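Local coordinates for AT-less polyketide synthase (Streptomyces platensis subsp. rosaceus, PDB 4QYR), which probably catalyses carbon-carbon bond formation in polyketide chain extension, as a ketosynthase domain of the modular synthase that makes isomigrastatin, at residues 35-47 with 55-68. Numbering follows the deposited sequence.
Sequences EDLIADYPGDRFD and VARADFPKFAGRIE. With GOL (glycerol), chain B.
A short two-stranded antiparallel sheet in the N-terminal half of the ketosynthase domain, separate from the large mixed sheet, brings Ala39 opposite Ala64 and illustrates how one arginine can fasten a short strand pair. Ala39 and Ala64 form the hydrogen-bonded pair, Ala39 N to Ala64 O at 2.9 Å and Ala64 N to Ala39 O at 3.1 Å, and Tyr41 N extends the pairing to the carbonyl O of Lys62, the central residue of an inverse gamma turn. Just beyond, Arg66 grips a single backbone oxygen side-on: NE lies 2.7 Å and NH1 3.0 Å from Asp40 O, which sits in the guanidinium plane. The arginine side chain bends at chi3 (-87°), which lays NE and NH1 against that carbonyl. Pro42 O lies over one guanidinium face, offset toward its rim, without a hydrogen bond to NE, while the Asp40 carboxylate, its plane turned 69° from the guanidinium, adds a long salt bridge from OD1 to NH1 at 3.6 Å.

With CG anti to its backbone nitrogen (chi1 -166°), Tyr41 meets Ala64 CB through CD1 and Val55 CG1 through CE2, and its CD2 comes to the edge of the Phe60 ring; its OH bonds to Leu203 O. Val55 CG2 meets Phe46 CE2 at 3.8 Å. Arg45 slides past Arg66 in the opposite direction and pairs with Glu238. Glycerol, probably from the crystallisation liquor, accepts weak hydrogen bonds through O1 from NH2 of both arginines, whose charges Glu238 and Asp40 probably balance. Arg66 thus ties segment 55-68 to strand 39-40 through two bonds to one carbonyl.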
loop_
_atom_site.group_PDB
_atom_site.type_symbol
_atom_site.label_atom_id
_atom_site.label_comp_id
_atom_site.label_asym_id
_atom_site.label_seq_id
_atom_site.Cartn_x
_atom_site.Cartn_y
_atom_site.Cartn_z
ATOM N N GLU A 35 11.152 -14.150 -29.121
ATOM C CA GLU A 35 9.876 -14.842 -29.151
ATOM C C GLU A 35 8.739 -13.890 -28.745
ATOM O O GLU A 35 8.851 -13.147 -27.769
ATOM C CB GLU A 35 9.935 -16.052 -28.224
ATOM C CG GLU A 35 9.361 -17.339 -28.784
ATOM C CD GLU A 35 9.668 -18.527 -27.878
ATOM O OE1 GLU A 35 8.751 -19.016 -27.171
ATOM O OE2 GLU A 35 10.838 -18.970 -27.872
ATOM N N ASP A 36 7.658 -13.899 -29.513
ATOM C CA ASP A 36 6.480 -13.120 -29.180
ATOM C C ASP A 36 5.416 -14.050 -28.593
ATOM O O ASP A 36 4.872 -14.919 -29.276
ATOM C CB ASP A 36 5.965 -12.359 -30.411
ATOM C CG ASP A 36 4.583 -11.757 -30.199
ATOM O OD1 ASP A 36 4.473 -10.693 -29.526
ATOM O OD2 ASP A 36 3.605 -12.353 -30.717
ATOM N N LEU A 37 5.122 -13.852 -27.312
ATOM C CA LEU A 37 4.359 -14.822 -26.537
ATOM C C LEU A 37 2.911 -14.442 -26.339
ATOM O O LEU A 37 2.241 -14.973 -25.460
ATOM C CB LEU A 37 5.015 -15.010 -25.177
ATOM C CG LEU A 37 6.491 -15.270 -25.417
ATOM C CD1 LEU A 37 7.315 -14.908 -24.203
ATOM C CD2 LEU A 37 6.666 -16.713 -25.816
ATOM N N ILE A 38 2.427 -13.504 -27.133
ATOM C CA ILE A 38 1.034 -13.132 -27.002
ATOM C C ILE A 38 0.170 -14.178 -27.702
ATOM O O ILE A 38 0.501 -14.654 -28.790
ATOM C CB ILE A 38 0.778 -11.709 -27.543
ATOM C CG1 ILE A 38 1.152 -10.683 -26.471
ATOM C CG2 ILE A 38 -0.662 -11.511 -27.934
ATOM C CD1 ILE A 38 2.481 -9.998 -26.718
ATOM N N ALA A 39 -0.916 -14.562 -27.037
ATOM C CA ALA A 39 -1.862 -15.521 -27.580
ATOM C C ALA A 39 -3.284 -14.950 -27.627
ATOM O O ALA A 39 -3.481 -13.730 -27.634
ATOM C CB ALA A 39 -1.830 -16.782 -26.769
ATOM N N ASP A 40 -4.273 -15.839 -27.649
ATOM C CA ASP A 40 -5.675 -15.443 -27.739
ATOM C C ASP A 40 -6.346 -15.430 -26.378
ATOM O O ASP A 40 -5.963 -16.183 -25.488
ATOM C CB ASP A 40 -6.431 -16.396 -28.667
ATOM C CG ASP A 40 -6.409 -17.843 -28.173
ATOM O OD1 ASP A 40 -5.421 -18.569 -28.460
ATOM O OD2 ASP A 40 -7.386 -18.252 -27.503
ATOM N N TYR A 41 -7.358 -14.590 -26.213
ATOM C CA TYR A 41 -8.156 -14.622 -24.990
ATOM C C TYR A 41 -9.590 -14.992 -25.347
ATOM O O TYR A 41 -10.114 -14.499 -26.337
ATOM C CB TYR A 41 -8.098 -13.269 -24.271
ATOM C CG TYR A 41 -8.615 -13.304 -22.852
ATOM C CD1 TYR A 41 -7.833 -13.780 -21.818
ATOM C CD2 TYR A 41 -9.894 -12.871 -22.553
ATOM C CE1 TYR A 41 -8.309 -13.817 -20.521
ATOM C CE2 TYR A 41 -10.383 -12.899 -21.261
ATOM C CZ TYR A 41 -9.590 -13.367 -20.245
ATOM O OH TYR A 41 -10.087 -13.382 -18.953
ATOM N N PRO A 42 -10.240 -15.857 -24.550
ATOM C CA PRO A 42 -9.789 -16.493 -23.306
ATOM C C PRO A 42 -9.037 -17.812 -23.453
ATOM O O PRO A 42 -8.127 -18.059 -22.667
ATOM C CB PRO A 42 -11.100 -16.747 -22.565
ATOM C CG PRO A 42 -12.093 -16.985 -23.660
ATOM C CD PRO A 42 -11.682 -16.074 -24.779
ATOM N N GLY A 43 -9.419 -18.651 -24.412
ATOM C CA GLY A 43 -8.909 -20.006 -24.461
ATOM C C GLY A 43 -9.816 -20.886 -23.620
ATOM O O GLY A 43 -10.952 -20.496 -23.319
ATOM N N ASP A 44 -9.307 -22.053 -23.222
ATOM C CA ASP A 44 -10.087 -23.059 -22.494
ATOM C C ASP A 44 -10.381 -22.662 -21.042
ATOM O O ASP A 44 -11.008 -23.408 -20.290
ATOM C CB ASP A 44 -9.353 -24.403 -22.516
ATOM C CG ASP A 44 -8.101 -24.406 -21.646
ATOM O OD1 ASP A 44 -7.672 -25.508 -21.224
ATOM O OD2 ASP A 44 -7.549 -23.309 -21.379
ATOM N N ARG A 45 -9.904 -21.485 -20.667
ATOM C CA ARG A 45 -10.057 -20.925 -19.333
ATOM C C ARG A 45 -11.455 -21.025 -18.735
ATOM O O ARG A 45 -11.600 -21.374 -17.570
ATOM C CB ARG A 45 -9.629 -19.461 -19.379
ATOM C CG ARG A 45 -9.743 -18.721 -18.089
ATOM C CD ARG A 45 -8.771 -17.553 -18.100
ATOM N NE ARG A 45 -7.391 -18.022 -18.176
ATOM C CZ ARG A 45 -6.327 -17.228 -18.115
ATOM N NH1 ARG A 45 -6.495 -15.913 -17.983
ATOM N NH2 ARG A 45 -5.098 -17.746 -18.190
ATOM N N PHE A 46 -12.476 -20.713 -19.532
ATOM C CA PHE A 46 -13.836 -20.608 -19.012
ATOM C C PHE A 46 -14.758 -21.664 -19.543
ATOM O O PHE A 46 -15.962 -21.615 -19.288
ATOM C CB PHE A 46 -14.442 -19.242 -19.339
ATOM C CG PHE A 46 -13.643 -18.092 -18.834
ATOM C CD1 PHE A 46 -13.337 -17.992 -17.493
ATOM C CD2 PHE A 46 -13.220 -17.096 -19.695
ATOM C CE1 PHE A 46 -12.603 -16.932 -17.018
ATOM C CE2 PHE A 46 -12.485 -16.024 -19.231
ATOM C CZ PHE A 46 -12.175 -15.938 -17.889
ATOM N N ASP A 47 -14.199 -22.609 -20.283
ATOM C CA ASP A 47 -15.017 -23.481 -21.099
ATOM C C ASP A 47 -15.931 -24.379 -20.269
ATOM O O ASP A 47 -16.961 -24.854 -20.768
ATOM C CB ASP A 47 -14.139 -24.314 -22.036
ATOM C CG ASP A 47 -13.502 -23.475 -23.135
ATOM O OD1 ASP A 47 -13.557 -22.227 -23.030
ATOM O OD2 ASP A 47 -12.968 -24.057 -24.110
ATOM N N VAL A 55 -17.719 -13.563 -22.468
ATOM C CA VAL A 55 -16.507 -12.988 -23.018
ATOM C C VAL A 55 -16.654 -12.753 -24.510
ATOM O O VAL A 55 -16.349 -11.674 -25.007
ATOM C CB VAL A 55 -15.287 -13.889 -22.755
ATOM C CG1 VAL A 55 -14.026 -13.248 -23.292
ATOM C CG2 VAL A 55 -15.145 -14.155 -21.270
ATOM N N ALA A 56 -17.141 -13.757 -25.225
ATOM C CA ALA A 56 -17.245 -13.661 -26.678
ATOM C C ALA A 56 -18.113 -12.476 -27.129
ATOM O O ALA A 56 -17.915 -11.933 -28.222
ATOM C CB ALA A 56 -17.788 -14.958 -27.250
ATOM N N ARG A 57 -19.066 -12.071 -26.293
ATOM C CA ARG A 57 -19.983 -11.000 -26.672
ATOM C C ARG A 57 -19.376 -9.625 -26.441
ATOM O O ARG A 57 -19.885 -8.632 -26.963
ATOM C CB ARG A 57 -21.305 -11.105 -25.909
ATOM C CG ARG A 57 -22.101 -12.369 -26.161
ATOM C CD ARG A 57 -23.466 -12.279 -25.499
ATOM N NE ARG A 57 -23.344 -12.130 -24.050
ATOM C CZ ARG A 57 -23.779 -13.017 -23.157
ATOM N NH1 ARG A 57 -24.396 -14.129 -23.555
ATOM N NH2 ARG A 57 -23.611 -12.779 -21.859
ATOM N N ALA A 58 -18.300 -9.569 -25.659
ATOM C CA ALA A 58 -17.666 -8.295 -25.312
ATOM C C ALA A 58 -16.915 -7.683 -26.492
ATOM O O ALA A 58 -16.688 -8.355 -27.493
ATOM C CB ALA A 58 -16.730 -8.480 -24.149
ATOM N N ASP A 59 -16.501 -6.423 -26.361
ATOM C CA ASP A 59 -16.046 -5.650 -27.516
ATOM C C ASP A 59 -14.549 -5.747 -27.832
ATOM O O ASP A 59 -14.172 -5.886 -28.998
ATOM C CB ASP A 59 -16.421 -4.178 -27.332
ATOM C CG ASP A 59 -16.658 -3.462 -28.659
ATOM O OD1 ASP A 59 -16.027 -3.848 -29.670
ATOM O OD2 ASP A 59 -17.482 -2.516 -28.694
ATOM N N PHE A 60 -13.709 -5.670 -26.805
ATOM C CA PHE A 60 -12.245 -5.578 -26.947
ATOM C C PHE A 60 -11.554 -6.557 -27.919
ATOM O O PHE A 60 -12.059 -7.647 -28.147
ATOM C CB PHE A 60 -11.615 -5.754 -25.559
ATOM C CG PHE A 60 -11.802 -7.124 -24.974
ATOM C CD1 PHE A 60 -10.731 -7.988 -24.849
ATOM C CD2 PHE A 60 -13.053 -7.558 -24.570
ATOM C CE1 PHE A 60 -10.900 -9.249 -24.308
ATOM C CE2 PHE A 60 -13.230 -8.818 -24.034
ATOM C CZ PHE A 60 -12.156 -9.663 -23.904
ATOM N N PRO A 61 -10.386 -6.166 -28.482
ATOM C CA PRO A 61 -9.508 -7.050 -29.260
ATOM C C PRO A 61 -8.979 -8.229 -28.457
ATOM O O PRO A 61 -8.323 -8.064 -27.427
ATOM C CB PRO A 61 -8.357 -6.130 -29.677
ATOM C CG PRO A 61 -8.378 -5.045 -28.708
ATOM C CD PRO A 61 -9.832 -4.807 -28.435
ATOM N N LYS A 62 -9.240 -9.418 -28.979
ATOM C CA LYS A 62 -9.138 -10.656 -28.229
ATOM C C LYS A 62 -7.735 -11.210 -28.044
ATOM O O LYS A 62 -7.464 -12.326 -28.462
ATOM C CB LYS A 62 -9.992 -11.709 -28.926
ATOM C CG LYS A 62 -11.236 -12.080 -28.174
ATOM C CD LYS A 62 -12.039 -10.859 -27.795
ATOM C CE LYS A 62 -13.343 -11.265 -27.139
ATOM N NZ LYS A 62 -14.394 -10.237 -27.344
ATOM N N PHE A 63 -6.848 -10.464 -27.398
ATOM C CA PHE A 63 -5.492 -10.968 -27.200
ATOM C C PHE A 63 -5.034 -10.830 -25.774
ATOM O O PHE A 63 -5.478 -9.937 -25.068
ATOM C CB PHE A 63 -4.493 -10.234 -28.092
ATOM C CG PHE A 63 -4.834 -10.266 -29.552
ATOM C CD1 PHE A 63 -4.390 -11.305 -30.354
ATOM C CD2 PHE A 63 -5.577 -9.238 -30.128
ATOM C CE1 PHE A 63 -4.689 -11.332 -31.702
ATOM C CE2 PHE A 63 -5.872 -9.252 -31.465
ATOM C CZ PHE A 63 -5.426 -10.312 -32.259
ATOM N N ALA A 64 -4.121 -11.702 -25.357
ATOM C CA ALA A 64 -3.437 -11.522 -24.077
ATOM C C ALA A 64 -2.190 -12.376 -24.011
ATOM O O ALA A 64 -2.088 -13.392 -24.694
ATOM C CB ALA A 64 -4.360 -11.858 -22.907
ATOM N N GLY A 65 -1.233 -11.943 -23.202
ATOM C CA GLY A 65 -0.175 -12.825 -22.770
ATOM C C GLY A 65 -0.769 -13.611 -21.622
ATOM O O GLY A 65 -1.213 -13.028 -20.637
ATOM N N ARG A 66 -0.805 -14.930 -21.753
ATOM C CA ARG A 66 -1.386 -15.797 -20.728
ATOM C C ARG A 66 -0.373 -16.731 -20.095
ATOM O O ARG A 66 0.576 -17.193 -20.733
ATOM C CB ARG A 66 -2.514 -16.650 -21.301
ATOM C CG ARG A 66 -3.764 -15.900 -21.628
ATOM C CD ARG A 66 -4.899 -16.876 -21.871
ATOM N NE ARG A 66 -4.988 -17.343 -23.259
ATOM C CZ ARG A 66 -4.648 -18.563 -23.678
ATOM N NH1 ARG A 66 -4.793 -18.888 -24.956
ATOM N NH2 ARG A 66 -4.171 -19.462 -22.823
ATOM N N ILE A 67 -0.612 -17.018 -18.830
ATOM C CA ILE A 67 0.109 -18.037 -18.115
ATOM C C ILE A 67 -0.652 -19.346 -18.262
ATOM O O ILE A 67 -1.877 -19.391 -18.084
ATOM C CB ILE A 67 0.249 -17.656 -16.634
ATOM C CG1 ILE A 67 1.220 -16.502 -16.487
ATOM C CG2 ILE A 67 0.683 -18.846 -15.782
ATOM C CD1 ILE A 67 1.440 -16.155 -15.076
ATOM N N GLU A 68 0.042 -20.421 -18.599
ATOM C CA GLU A 68 -0.654 -21.688 -18.657
ATOM C C GLU A 68 -0.794 -22.281 -17.258
ATOM O O GLU A 68 0.150 -22.241 -16.454
ATOM C CB GLU A 68 0.060 -22.661 -19.586
ATOM C CG GLU A 68 -0.851 -23.163 -20.697
ATOM C CD GLU A 68 -2.206 -23.655 -20.173
ATOM O OE1 GLU A 68 -2.233 -24.382 -19.151
ATOM O OE2 GLU A 68 -3.248 -23.308 -20.781
HETATM C C1 GOL B . -4.920 -20.860 -19.512
HETATM O O1 GOL B . -5.368 -19.575 -19.892
HETATM C C2 GOL B . -6.065 -21.665 -18.893
HETATM O O2 GOL B . -6.094 -22.963 -19.449
HETATM C C3 GOL B . -5.862 -21.784 -17.390
HETATM O O3 GOL B . -4.811 -22.693 -17.154
HETATM O O HOH W 1 0.180 -15.940 -23.864
HETATM O O HOH W 2 -5.137 -21.306 -26.812
#